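Long-range contacts in D-ribulose-5-phosphate 3-epimerase, putative (Plasmodium falciparum, PDB 1TQX), which probably interconverts D-ribulose 5-phosphate and D-xylulose 5-phosphate, as a zinc-binding TIM-barrel enzyme of the ribulose-phosphate 3-epimerase family: residues Val164-Arg168 with His193-Ile197; Gly31-Ile35 with Lys63-Phe67; Ala107-Arg111 with Asn137-Thr141. One frame throughout, in Å; residues are numbered along the deposited sequence.

Interaction 1: residues Val164-Arg168 with His193-Ile197; sequences VSFLR and HGANI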
ATOM      1  N   VAL A 164       3.654   9.344  10.355  1.00 26.57           N
ATOM      2  CA  VAL A 164       4.807   9.048   9.512  1.00 25.57           C
ATOM      3  C   VAL A 164       6.115   9.397  10.227  1.00 26.67           C
ATOM      4  O   VAL A 164       7.043   8.588  10.249  1.00 25.53           O
ATOM      5  CB  VAL A 164       4.727   9.818   8.168  1.00 25.61           C
ATOM      6  CG1 VAL A 164       5.947   9.501   7.303  1.00 23.28           C
ATOM      7  CG2 VAL A 164       3.443   9.439   7.424  1.00 25.40           C
ATOM      8  N   SER A 165       6.193  10.592  10.811  1.00 26.70           N
ATOM      9  CA  SER A 165       7.407  10.999  11.523  1.00 27.96           C
ATOM     10  C   SER A 165       7.695  10.074  12.703  1.00 27.81           C
ATOM     11  O   SER A 165       8.845   9.702  12.939  1.00 29.03           O
ATOM     12  CB  SER A 165       7.291  12.443  12.017  1.00 27.68           C
ATOM     13  OG  SER A 165       7.317  13.350  10.932  1.00 30.51           O
ATOM     14  N   PHE A 166       6.651   9.703  13.440  1.00 28.03           N
ATOM     15  CA  PHE A 166       6.803   8.800  14.580  1.00 29.29           C
ATOM     16  C   PHE A 166       7.474   7.493  14.158  1.00 28.85           C
ATOM     17  O   PHE A 166       8.439   7.050  14.777  1.00 28.77           O
ATOM     18  CB  PHE A 166       5.436   8.474  15.188  1.00 29.01           C
ATOM     19  CG  PHE A 166       5.485   7.412  16.253  1.00 31.12           C
ATOM     20  CD1 PHE A 166       5.838   7.733  17.562  1.00 32.76           C
ATOM     21  CD2 PHE A 166       5.203   6.083  15.943  1.00 30.75           C
ATOM     22  CE1 PHE A 166       5.911   6.745  18.549  1.00 33.29           C
ATOM     23  CE2 PHE A 166       5.274   5.089  16.923  1.00 32.59           C
ATOM     24  CZ  PHE A 166       5.627   5.421  18.226  1.00 33.00           C
ATOM     25  N   LEU A 167       6.948   6.877  13.101  1.00 28.72           N
ATOM     26  CA  LEU A 167       7.475   5.611  12.602  1.00 28.24           C
ATOM     27  C   LEU A 167       8.909   5.693  12.086  1.00 28.58           C
ATOM     28  O   LEU A 167       9.737   4.848  12.422  1.00 27.78           O
ATOM     29  CB  LEU A 167       6.559   5.060  11.499  1.00 27.11           C
ATOM     30  CG  LEU A 167       5.153   4.628  11.930  1.00 24.72           C
ATOM     31  CD1 LEU A 167       4.268   4.444  10.710  1.00 23.14           C
ATOM     32  CD2 LEU A 167       5.237   3.337  12.728  1.00 24.85           C
ATOM     33  N   ARG A 168       9.211   6.702  11.274  1.00 28.85           N
ATOM     34  CA  ARG A 168      10.564   6.834  10.738  1.00 30.91           C
ATOM     35  C   ARG A 168      11.598   7.057  11.836  1.00 32.57           C
ATOM     36  O   ARG A 168      12.706   6.529  11.772  1.00 33.17           O
ATOM     37  CB  ARG A 168      10.644   7.987   9.731  1.00 29.25           C
ATOM     38  CG  ARG A 168      12.044   8.207   9.155  1.00 27.48           C
ATOM     39  CD  ARG A 168      12.570   6.934   8.496  1.00 29.17           C
ATOM     40  NE  ARG A 168      11.766   6.536   7.340  1.00 27.54           N
ATOM     41  CZ  ARG A 168      11.401   5.283   7.082  1.00 28.09           C
ATOM     42  NH1 ARG A 168      11.763   4.306   7.900  1.00 25.39           N
ATOM     43  NH2 ARG A 168      10.680   5.005   6.003  1.00 27.91           N
ATOM     44  N   HIS A 193       8.568  13.715   5.868  1.00 28.39           N
ATOM     45  CA  HIS A 193       8.256  13.172   7.185  1.00 28.44           C
ATOM     46  C   HIS A 193       8.777  11.744   7.363  1.00 28.24           C
ATOM     47  O   HIS A 193       8.757  11.213   8.473  1.00 29.40           O
ATOM     48  CB  HIS A 193       6.742  13.222   7.430  1.00 29.68           C
ATOM     49  CG  HIS A 193       6.225  14.593   7.747  1.00 31.78           C
ATOM     50  ND1 HIS A 193       6.118  15.070   9.038  1.00 32.71           N
ATOM     51  CD2 HIS A 193       5.801  15.596   6.941  1.00 31.86           C
ATOM     52  CE1 HIS A 193       5.649  16.305   9.013  1.00 32.53           C
ATOM     53  NE2 HIS A 193       5.449  16.649   7.751  1.00 33.31           N
ATOM     54  N   GLY A 194       9.240  11.122   6.279  1.00 26.09           N
ATOM     55  CA  GLY A 194       9.773   9.772   6.387  1.00 25.61           C
ATOM     56  C   GLY A 194       9.220   8.699   5.458  1.00 24.76           C
ATOM     57  O   GLY A 194       9.740   7.581   5.433  1.00 24.80           O
ATOM     58  N   ALA A 195       8.181   9.014   4.694  1.00 22.47           N
ATOM     59  CA  ALA A 195       7.604   8.026   3.781  1.00 24.22           C
ATOM     60  C   ALA A 195       8.556   7.700   2.636  1.00 23.30           C
ATOM     61  O   ALA A 195       9.210   8.595   2.100  1.00 24.82           O
ATOM     62  CB  ALA A 195       6.273   8.541   3.221  1.00 22.28           C
ATOM     63  N   ASN A 196       8.643   6.423   2.262  1.00 22.68           N
ATOM     64  CA  ASN A 196       9.517   6.027   1.157  1.00 22.28           C
ATOM     65  C   ASN A 196       8.785   5.253   0.055  1.00 22.70           C
ATOM     66  O   ASN A 196       9.346   4.996  -1.007  1.00 21.42           O
ATOM     67  CB  ASN A 196      10.725   5.213   1.657  1.00 21.07           C
ATOM     68  CG  ASN A 196      10.331   3.885   2.280  1.00 22.02           C
ATOM     69  OD1 ASN A 196       9.697   3.847   3.332  1.00 22.31           O
ATOM     70  ND2 ASN A 196      10.720   2.787   1.636  1.00 22.13           N
ATOM     71  N   ILE A 197       7.536   4.879   0.313  1.00 22.77           N
ATOM     72  CA  ILE A 197       6.733   4.173  -0.676  1.00 22.20           C
ATOM     73  C   ILE A 197       5.483   5.012  -0.901  1.00 21.51           C
ATOM     74  O   ILE A 197       4.757   5.328   0.039  1.00 22.11           O
ATOM     75  CB  ILE A 197       6.344   2.761  -0.199  1.00 22.17           C
ATOM     76  CG1 ILE A 197       7.612   1.970   0.151  1.00 24.20           C
ATOM     77  CG2 ILE A 197       5.566   2.043  -1.302  1.00 22.19           C
ATOM     78  CD1 ILE A 197       7.345   0.543   0.569  1.00 26.77           C
TER
HETATM   79  O   HOH W   1      10.093  13.755  10.324  1.00 47.75           O
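Arg168 reaches from helix 161-170 to the carbonyl of Gly194, where helix 184-193 has just ended. NE and NH2 both donate to this one oxygen. NE lies 3.0 Å from Gly194 O, in the carbonyl plane and on a lone pair. NH2 lies 2.8 Å from the same Gly194 O, nearly along the C=O axis. Both bonds are bent, at 135° and 140° at the hydrogen. The arginine chain starts with CG anti to the backbone N (chi1 179°), then bends at chi2 and chi3, which folds the guanidinium back onto the loop.

The packing is tight at Gly194. It leaves the helix with positive phi and forms a Schellman motif. Its CA sits 3.9 Å from Arg168 CB. Beside it, the CG1 branch of Val164 fills the inner side. CG1 is 3.5 Å from both His193 O and Ala195 N, and 4.2 Å from Ala195 CB.

The side of Ser165 and His193 is looser and partly exposed. His193 ND1 donates to Ser165 OG at 2.8 Å, with the hydroxyl oxygen in the ring plane. A water also bonds to Ser165 OG and gives a weak bond to His193 O, so this edge is partly hydrated.

The polar ends are held at the starts of neighbouring strands. Arg168 NH1 bonds to Leu174 O, just before strand 175-179. Asn196 OD1 accepts from Ile176 N, and its ND2 donates to Asn175 OD1 and Lys5 O. The contact thus joins the body of helix 161-170 to the C-terminal end of helix 184-193 and the loop that leads into strand 197-200 of the TIM barrel.

Interaction 2: residues Gly31-Ile35 with Lys63-Phe67; sequences GAEWI and KSIFF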
ATOM      1  N   GLY A  31       8.244   2.464 -15.630  1.00 26.00           N
ATOM      2  CA  GLY A  31       9.221   2.401 -14.562  1.00 25.60           C
ATOM      3  C   GLY A  31       8.693   2.250 -13.148  1.00 24.95           C
ATOM      4  O   GLY A  31       9.472   2.280 -12.196  1.00 24.00           O
ATOM      5  N   ALA A  32       7.383   2.094 -12.986  1.00 23.89           N
ATOM      6  CA  ALA A  32       6.836   1.924 -11.643  1.00 24.12           C
ATOM      7  C   ALA A  32       7.397   0.614 -11.090  1.00 22.70           C
ATOM      8  O   ALA A  32       7.364  -0.411 -11.767  1.00 23.58           O
ATOM      9  CB  ALA A  32       5.301   1.874 -11.691  1.00 22.07           C
ATOM     10  N   GLU A  33       7.922   0.656  -9.868  1.00 24.17           N
ATOM     11  CA  GLU A  33       8.504  -0.530  -9.241  1.00 23.72           C
ATOM     12  C   GLU A  33       7.451  -1.513  -8.722  1.00 22.73           C
ATOM     13  O   GLU A  33       7.617  -2.729  -8.823  1.00 20.20           O
ATOM     14  CB  GLU A  33       9.416  -0.122  -8.073  1.00 26.19           C
ATOM     15  CG  GLU A  33      10.648   0.718  -8.456  1.00 28.80           C
ATOM     16  CD  GLU A  33      10.365   2.217  -8.566  1.00 30.77           C
ATOM     17  OE1 GLU A  33      11.320   2.972  -8.843  1.00 30.36           O
ATOM     18  OE2 GLU A  33       9.205   2.648  -8.375  1.00 27.41           O
ATOM     19  N   TRP A  34       6.374  -0.971  -8.163  1.00 20.50           N
ATOM     20  CA  TRP A  34       5.293  -1.771  -7.592  1.00 20.09           C
ATOM     21  C   TRP A  34       3.961  -1.449  -8.262  1.00 19.88           C
ATOM     22  O   TRP A  34       3.808  -0.391  -8.877  1.00 19.11           O
ATOM     23  CB  TRP A  34       5.128  -1.438  -6.103  1.00 19.28           C
ATOM     24  CG  TRP A  34       6.203  -1.917  -5.159  1.00 20.19           C
ATOM     25  CD1 TRP A  34       7.478  -2.290  -5.468  1.00 22.17           C
ATOM     26  CD2 TRP A  34       6.085  -2.030  -3.738  1.00 19.58           C
ATOM     27  NE1 TRP A  34       8.163  -2.631  -4.321  1.00 20.19           N
ATOM     28  CE2 TRP A  34       7.328  -2.476  -3.246  1.00 19.33           C
ATOM     29  CE3 TRP A  34       5.042  -1.788  -2.828  1.00 18.42           C
ATOM     30  CZ2 TRP A  34       7.561  -2.693  -1.888  1.00 18.73           C
ATOM     31  CZ3 TRP A  34       5.273  -2.003  -1.472  1.00 19.24           C
ATOM     32  CH2 TRP A  34       6.527  -2.451  -1.016  1.00 19.41           C
ATOM     33  N   ILE A  35       3.005  -2.367  -8.140  1.00 20.45           N
ATOM     34  CA  ILE A  35       1.657  -2.142  -8.649  1.00 19.96           C
ATOM     35  C   ILE A  35       0.813  -2.376  -7.395  1.00 20.45           C
ATOM     36  O   ILE A  35       0.889  -3.436  -6.776  1.00 20.07           O
ATOM     37  CB  ILE A  35       1.264  -3.108  -9.817  1.00 20.23           C
ATOM     38  CG1 ILE A  35      -0.062  -2.651 -10.429  1.00 20.96           C
ATOM     39  CG2 ILE A  35       1.160  -4.556  -9.342  1.00 18.40           C
ATOM     40  CD1 ILE A  35       0.010  -1.267 -11.065  1.00 23.05           C
ATOM     41  N   LYS A  63       5.711  -8.715 -15.797  1.00 29.66           N
ATOM     42  CA  LYS A  63       7.088  -9.174 -15.792  1.00 32.59           C
ATOM     43  C   LYS A  63       7.741  -9.002 -14.430  1.00 31.67           C
ATOM     44  O   LYS A  63       7.557  -9.830 -13.540  1.00 33.72           O
ATOM     45  CB  LYS A  63       7.885  -8.438 -16.872  1.00 35.26           C
ATOM     46  CG  LYS A  63       7.460  -8.834 -18.281  1.00 40.95           C
ATOM     47  CD  LYS A  63       8.230  -8.092 -19.365  1.00 45.24           C
ATOM     48  CE  LYS A  63       7.861  -6.619 -19.398  1.00 48.39           C
ATOM     49  NZ  LYS A  63       8.479  -5.921 -20.560  1.00 52.27           N
ATOM     50  N   SER A  64       8.487  -7.920 -14.257  1.00 31.30           N
ATOM     51  CA  SER A  64       9.181  -7.680 -12.998  1.00 32.00           C
ATOM     52  C   SER A  64       8.407  -6.914 -11.927  1.00 29.95           C
ATOM     53  O   SER A  64       8.790  -6.944 -10.761  1.00 29.05           O
ATOM     54  CB  SER A  64      10.493  -6.934 -13.265  1.00 33.50           C
ATOM     55  OG  SER A  64      11.339  -7.674 -14.123  1.00 41.42           O
ATOM     56  N   ILE A  65       7.319  -6.247 -12.296  1.00 26.97           N
ATOM     57  CA  ILE A  65       6.597  -5.456 -11.307  1.00 24.29           C
ATOM     58  C   ILE A  65       6.135  -6.230 -10.062  1.00 23.11           C
ATOM     59  O   ILE A  65       5.567  -7.317 -10.153  1.00 24.08           O
ATOM     60  CB  ILE A  65       5.422  -4.689 -11.969  1.00 23.14           C
ATOM     61  CG1 ILE A  65       5.056  -3.479 -11.105  1.00 21.94           C
ATOM     62  CG2 ILE A  65       4.224  -5.610 -12.175  1.00 22.81           C
ATOM     63  CD1 ILE A  65       4.297  -2.385 -11.853  1.00 20.87           C
ATOM     64  N   PHE A  66       6.418  -5.642  -8.901  1.00 22.10           N
ATOM     65  CA  PHE A  66       6.116  -6.172  -7.564  1.00 21.49           C
ATOM     66  C   PHE A  66       4.615  -6.074  -7.243  1.00 21.17           C
ATOM     67  O   PHE A  66       4.029  -4.997  -7.336  1.00 20.31           O
ATOM     68  CB  PHE A  66       6.937  -5.344  -6.568  1.00 19.44           C
ATOM     69  CG  PHE A  66       6.893  -5.820  -5.140  1.00 21.71           C
ATOM     70  CD1 PHE A  66       7.971  -6.521  -4.597  1.00 20.71           C
ATOM     71  CD2 PHE A  66       5.851  -5.442  -4.294  1.00 22.01           C
ATOM     72  CE1 PHE A  66       8.021  -6.824  -3.232  1.00 23.98           C
ATOM     73  CE2 PHE A  66       5.888  -5.742  -2.923  1.00 22.73           C
ATOM     74  CZ  PHE A  66       6.978  -6.431  -2.395  1.00 24.82           C
ATOM     75  N   PHE A  67       4.006  -7.194  -6.858  1.00 19.09           N
ATOM     76  CA  PHE A  67       2.583  -7.219  -6.531  1.00 19.73           C
ATOM     77  C   PHE A  67       2.330  -6.838  -5.075  1.00 20.18           C
ATOM     78  O   PHE A  67       2.585  -7.622  -4.156  1.00 20.62           O
ATOM     79  CB  PHE A  67       1.998  -8.611  -6.829  1.00 20.58           C
ATOM     80  CG  PHE A  67       1.525  -8.785  -8.254  1.00 21.65           C
ATOM     81  CD1 PHE A  67       2.301  -8.358  -9.334  1.00 22.00           C
ATOM     82  CD2 PHE A  67       0.304  -9.403  -8.518  1.00 20.90           C
ATOM     83  CE1 PHE A  67       1.858  -8.548 -10.653  1.00 22.82           C
ATOM     84  CE2 PHE A  67      -0.145  -9.596  -9.833  1.00 21.64           C
ATOM     85  CZ  PHE A  67       0.634  -9.169 -10.897  1.00 23.86           C
TER
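Trp34 and Phe66 pair as parallel strand neighbours with CA atoms 4.5 Å apart, and Phe66 bonds on both sides of Trp34: its N to Glu33 O at 3.2 Å and its O to Ile35 N at 2.9 Å. The two aromatic side chains run alongside each other. The Phe66 ring forms an offset stack on the five-membered ring of Trp34, with centroids 3.9 Å apart and planes at 11°. Phe66 CD2 sits over the centre of the indole face. Phe66 CG is anti to the backbone N (chi1 -174°), while Trp34 CG is anti to the carbonyl carbon (chi1 -71°). These settings bring the rings face to face.

Ile65 reaches across with CD1, 3.7 Å from Ile35 CB and 3.6 Å from Ala32 O. On the face of Ile35 and Phe67, Ile35 CG2 meets Phe67 CD1 at 4.0 Å.

Strands 34-40 and 66-72 belong to one beta-alpha-beta unit of the barrel. Phe66 and Trp116 also form an edge-to-face pair. Beyond the two backbone bonds the chemistry is apolar, so strand pairing and ring stacking set the start of the strand that carries zinc ligands His36 and Asp38.

Interaction 3: residues Ala107-Arg111 with Asn137-Thr141; sequences AKEIR and NLINT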
ATOM      1  N   ALA A 107       1.055 -12.218  10.687  1.00 23.91           N
ATOM      2  CA  ALA A 107       2.313 -11.774  10.095  1.00 24.78           C
ATOM      3  C   ALA A 107       3.271 -12.959   9.963  1.00 24.25           C
ATOM      4  O   ALA A 107       3.946 -13.109   8.947  1.00 24.19           O
ATOM      5  CB  ALA A 107       2.939 -10.677  10.952  1.00 24.39           C
ATOM      6  N   LYS A 108       3.330 -13.797  10.997  1.00 25.04           N
ATOM      7  CA  LYS A 108       4.196 -14.976  10.968  1.00 25.72           C
ATOM      8  C   LYS A 108       3.815 -15.869   9.792  1.00 24.45           C
ATOM      9  O   LYS A 108       4.677 -16.345   9.055  1.00 24.26           O
ATOM     10  CB  LYS A 108       4.068 -15.777  12.271  1.00 26.56           C
ATOM     11  CG  LYS A 108       4.756 -15.148  13.474  1.00 28.49           C
ATOM     12  CD  LYS A 108       4.649 -16.060  14.696  1.00 30.38           C
ATOM     13  CE  LYS A 108       5.401 -15.492  15.888  1.00 29.82           C
ATOM     14  NZ  LYS A 108       5.250 -16.357  17.095  1.00 31.56           N
ATOM     15  N   GLU A 109       2.514 -16.084   9.615  1.00 23.79           N
ATOM     16  CA  GLU A 109       2.022 -16.922   8.529  1.00 23.83           C
ATOM     17  C   GLU A 109       2.357 -16.333   7.168  1.00 24.46           C
ATOM     18  O   GLU A 109       2.787 -17.050   6.260  1.00 21.92           O
ATOM     19  CB  GLU A 109       0.510 -17.112   8.659  1.00 26.10           C
ATOM     20  CG  GLU A 109       0.106 -17.830   9.938  1.00 29.94           C
ATOM     21  CD  GLU A 109      -1.393 -18.003  10.076  1.00 32.66           C
ATOM     22  OE1 GLU A 109      -1.836 -18.548  11.107  1.00 33.73           O
ATOM     23  OE2 GLU A 109      -2.130 -17.594   9.158  1.00 32.59           O
ATOM     24  N   ILE A 110       2.159 -15.027   7.021  1.00 23.83           N
ATOM     25  CA  ILE A 110       2.461 -14.374   5.755  1.00 23.08           C
ATOM     26  C   ILE A 110       3.952 -14.510   5.443  1.00 21.85           C
ATOM     27  O   ILE A 110       4.326 -14.857   4.319  1.00 20.46           O
ATOM     28  CB  ILE A 110       2.031 -12.883   5.788  1.00 21.99           C
ATOM     29  CG1 ILE A 110       0.499 -12.802   5.795  1.00 22.97           C
ATOM     30  CG2 ILE A 110       2.603 -12.139   4.583  1.00 22.60           C
ATOM     31  CD1 ILE A 110      -0.058 -11.392   5.887  1.00 21.28           C
ATOM     32  N   ARG A 111       4.804 -14.265   6.437  1.00 22.10           N
ATOM     33  CA  ARG A 111       6.246 -14.393   6.222  1.00 22.54           C
ATOM     34  C   ARG A 111       6.614 -15.852   5.918  1.00 22.91           C
ATOM     35  O   ARG A 111       7.525 -16.114   5.133  1.00 23.41           O
ATOM     36  CB  ARG A 111       7.044 -13.898   7.443  1.00 24.18           C
ATOM     37  CG  ARG A 111       6.814 -12.433   7.840  1.00 27.68           C
ATOM     38  CD  ARG A 111       6.904 -11.460   6.657  1.00 29.77           C
ATOM     39  NE  ARG A 111       8.220 -11.400   6.024  1.00 30.85           N
ATOM     40  CZ  ARG A 111       9.277 -10.757   6.518  1.00 34.23           C
ATOM     41  NH1 ARG A 111       9.197 -10.102   7.672  1.00 32.61           N
ATOM     42  NH2 ARG A 111      10.419 -10.754   5.842  1.00 34.38           N
ATOM     43  N   ASN A 137       9.792  -7.231  14.333  1.00 33.11           N
ATOM     44  CA  ASN A 137      10.514  -7.209  13.062  1.00 33.31           C
ATOM     45  C   ASN A 137       9.852  -8.039  11.960  1.00 31.90           C
ATOM     46  O   ASN A 137      10.442  -8.254  10.902  1.00 30.32           O
ATOM     47  CB  ASN A 137      11.955  -7.690  13.256  1.00 37.74           C
ATOM     48  CG  ASN A 137      12.756  -6.774  14.151  1.00 42.00           C
ATOM     49  OD1 ASN A 137      12.882  -5.581  13.876  1.00 45.40           O
ATOM     50  ND2 ASN A 137      13.305  -7.326  15.229  1.00 44.75           N
ATOM     51  N   LEU A 138       8.631  -8.498  12.208  1.00 30.44           N
ATOM     52  CA  LEU A 138       7.902  -9.301  11.231  1.00 29.63           C
ATOM     53  C   LEU A 138       7.256  -8.461  10.130  1.00 29.25           C
ATOM     54  O   LEU A 138       6.908  -8.982   9.067  1.00 28.00           O
ATOM     55  CB  LEU A 138       6.810 -10.108  11.936  1.00 29.91           C
ATOM     56  CG  LEU A 138       7.264 -11.244  12.852  1.00 30.23           C
ATOM     57  CD1 LEU A 138       6.113 -11.688  13.733  1.00 29.36           C
ATOM     58  CD2 LEU A 138       7.784 -12.393  12.002  1.00 30.67           C
ATOM     59  N   ILE A 139       7.096  -7.167  10.391  1.00 27.06           N
ATOM     60  CA  ILE A 139       6.459  -6.259   9.441  1.00 25.74           C
ATOM     61  C   ILE A 139       7.443  -5.550   8.519  1.00 25.71           C
ATOM     62  O   ILE A 139       8.342  -4.850   8.973  1.00 26.41           O
ATOM     63  CB  ILE A 139       5.625  -5.184  10.182  1.00 25.67           C
ATOM     64  CG1 ILE A 139       4.636  -5.853  11.146  1.00 24.63           C
ATOM     65  CG2 ILE A 139       4.884  -4.309   9.180  1.00 23.35           C
ATOM     66  CD1 ILE A 139       3.665  -6.812  10.486  1.00 25.23           C
ATOM     67  N   ASN A 140       7.255  -5.730   7.215  1.00 24.61           N
ATOM     68  CA  ASN A 140       8.112  -5.098   6.219  1.00 24.29           C
ATOM     69  C   ASN A 140       7.654  -3.674   5.907  1.00 23.29           C
ATOM     70  O   ASN A 140       8.473  -2.801   5.608  1.00 23.72           O
ATOM     71  CB  ASN A 140       8.086  -5.898   4.915  1.00 24.17           C
ATOM     72  CG  ASN A 140       8.684  -7.284   5.062  1.00 26.05           C
ATOM     73  OD1 ASN A 140       9.904  -7.453   5.037  1.00 26.72           O
ATOM     74  ND2 ASN A 140       7.825  -8.282   5.222  1.00 19.08           N
ATOM     75  N   THR A 141       6.346  -3.446   5.979  1.00 21.40           N
ATOM     76  CA  THR A 141       5.778  -2.146   5.640  1.00 21.95           C
ATOM     77  C   THR A 141       4.572  -1.763   6.491  1.00 22.31           C
ATOM     78  O   THR A 141       3.749  -2.614   6.836  1.00 22.34           O
ATOM     79  CB  THR A 141       5.264  -2.140   4.176  1.00 22.49           C
ATOM     80  OG1 THR A 141       6.290  -2.602   3.289  1.00 21.07           O
ATOM     81  CG2 THR A 141       4.819  -0.731   3.768  1.00 22.62           C
TER
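Arg111 and Asn140 reach towards each other across the contact, and the asparagine amide stands over one face of the guanidinium. The two planes are 67° apart, so the groups do not stack flat. The end of the amide lies above the middle of the guanidinium. Which of its atoms comes nearest is uncertain, because the amide is probably turned over in the model.

At its edge the guanidinium meets the backbone. Arg111 NH1 donates to Leu138 O at 2.9 Å, with 147° at the hydrogen. The donor stands well above the carbonyl plane, 56° out of it, so it misses the lone-pair direction. The arginine leaves the helix with CG anti to the carbonyl carbon, and bends at chi2 and chi3 carry its end over the 137-141 loop. Arg111 NE also makes a weak bond to Leu115 O.

One turn back along helix 100-111, Ala107 CB touches two side chains. It lies 4.0 Å from Leu138 CB and 4.0 Å from Ile139 CD1. Lys108 crosses Leu138 at a slant, its CG 3.7 Å from Leu138 CD1. Helix 131-134 and strand 116-121 both pack on Ile139.

The contact fixes the end of helix 100-111 to the loop that leads into strand 141-145. Its chemistry is divided: an apolar patch at Ala107, and one cationic group held by a backbone carbonyl. The arginine charge would probably polarise that carbonyl.

All three contacts lie in one TIM barrel, near the ends where its strands begin. Their centres are 19 to 22 Å apart, so they are spread around the barrel. Along the chain they follow in series: interaction 2, then interaction 3, then interaction 1. Interaction 2 joins adjacent strands 34-40 and 66-72. Interactions 3 and 1 instead join outer helices to the loops that enter strands 141-145 and 197-200. Inside the barrel, Ile197 of interaction 1 touches both others: its CD1 is 3.5 Å from Trp34 CH2 and 4.3 Å from Thr141 CG2. Interactions 2 and 3 do not touch each other. All three belong to the barrel that carries the zinc site.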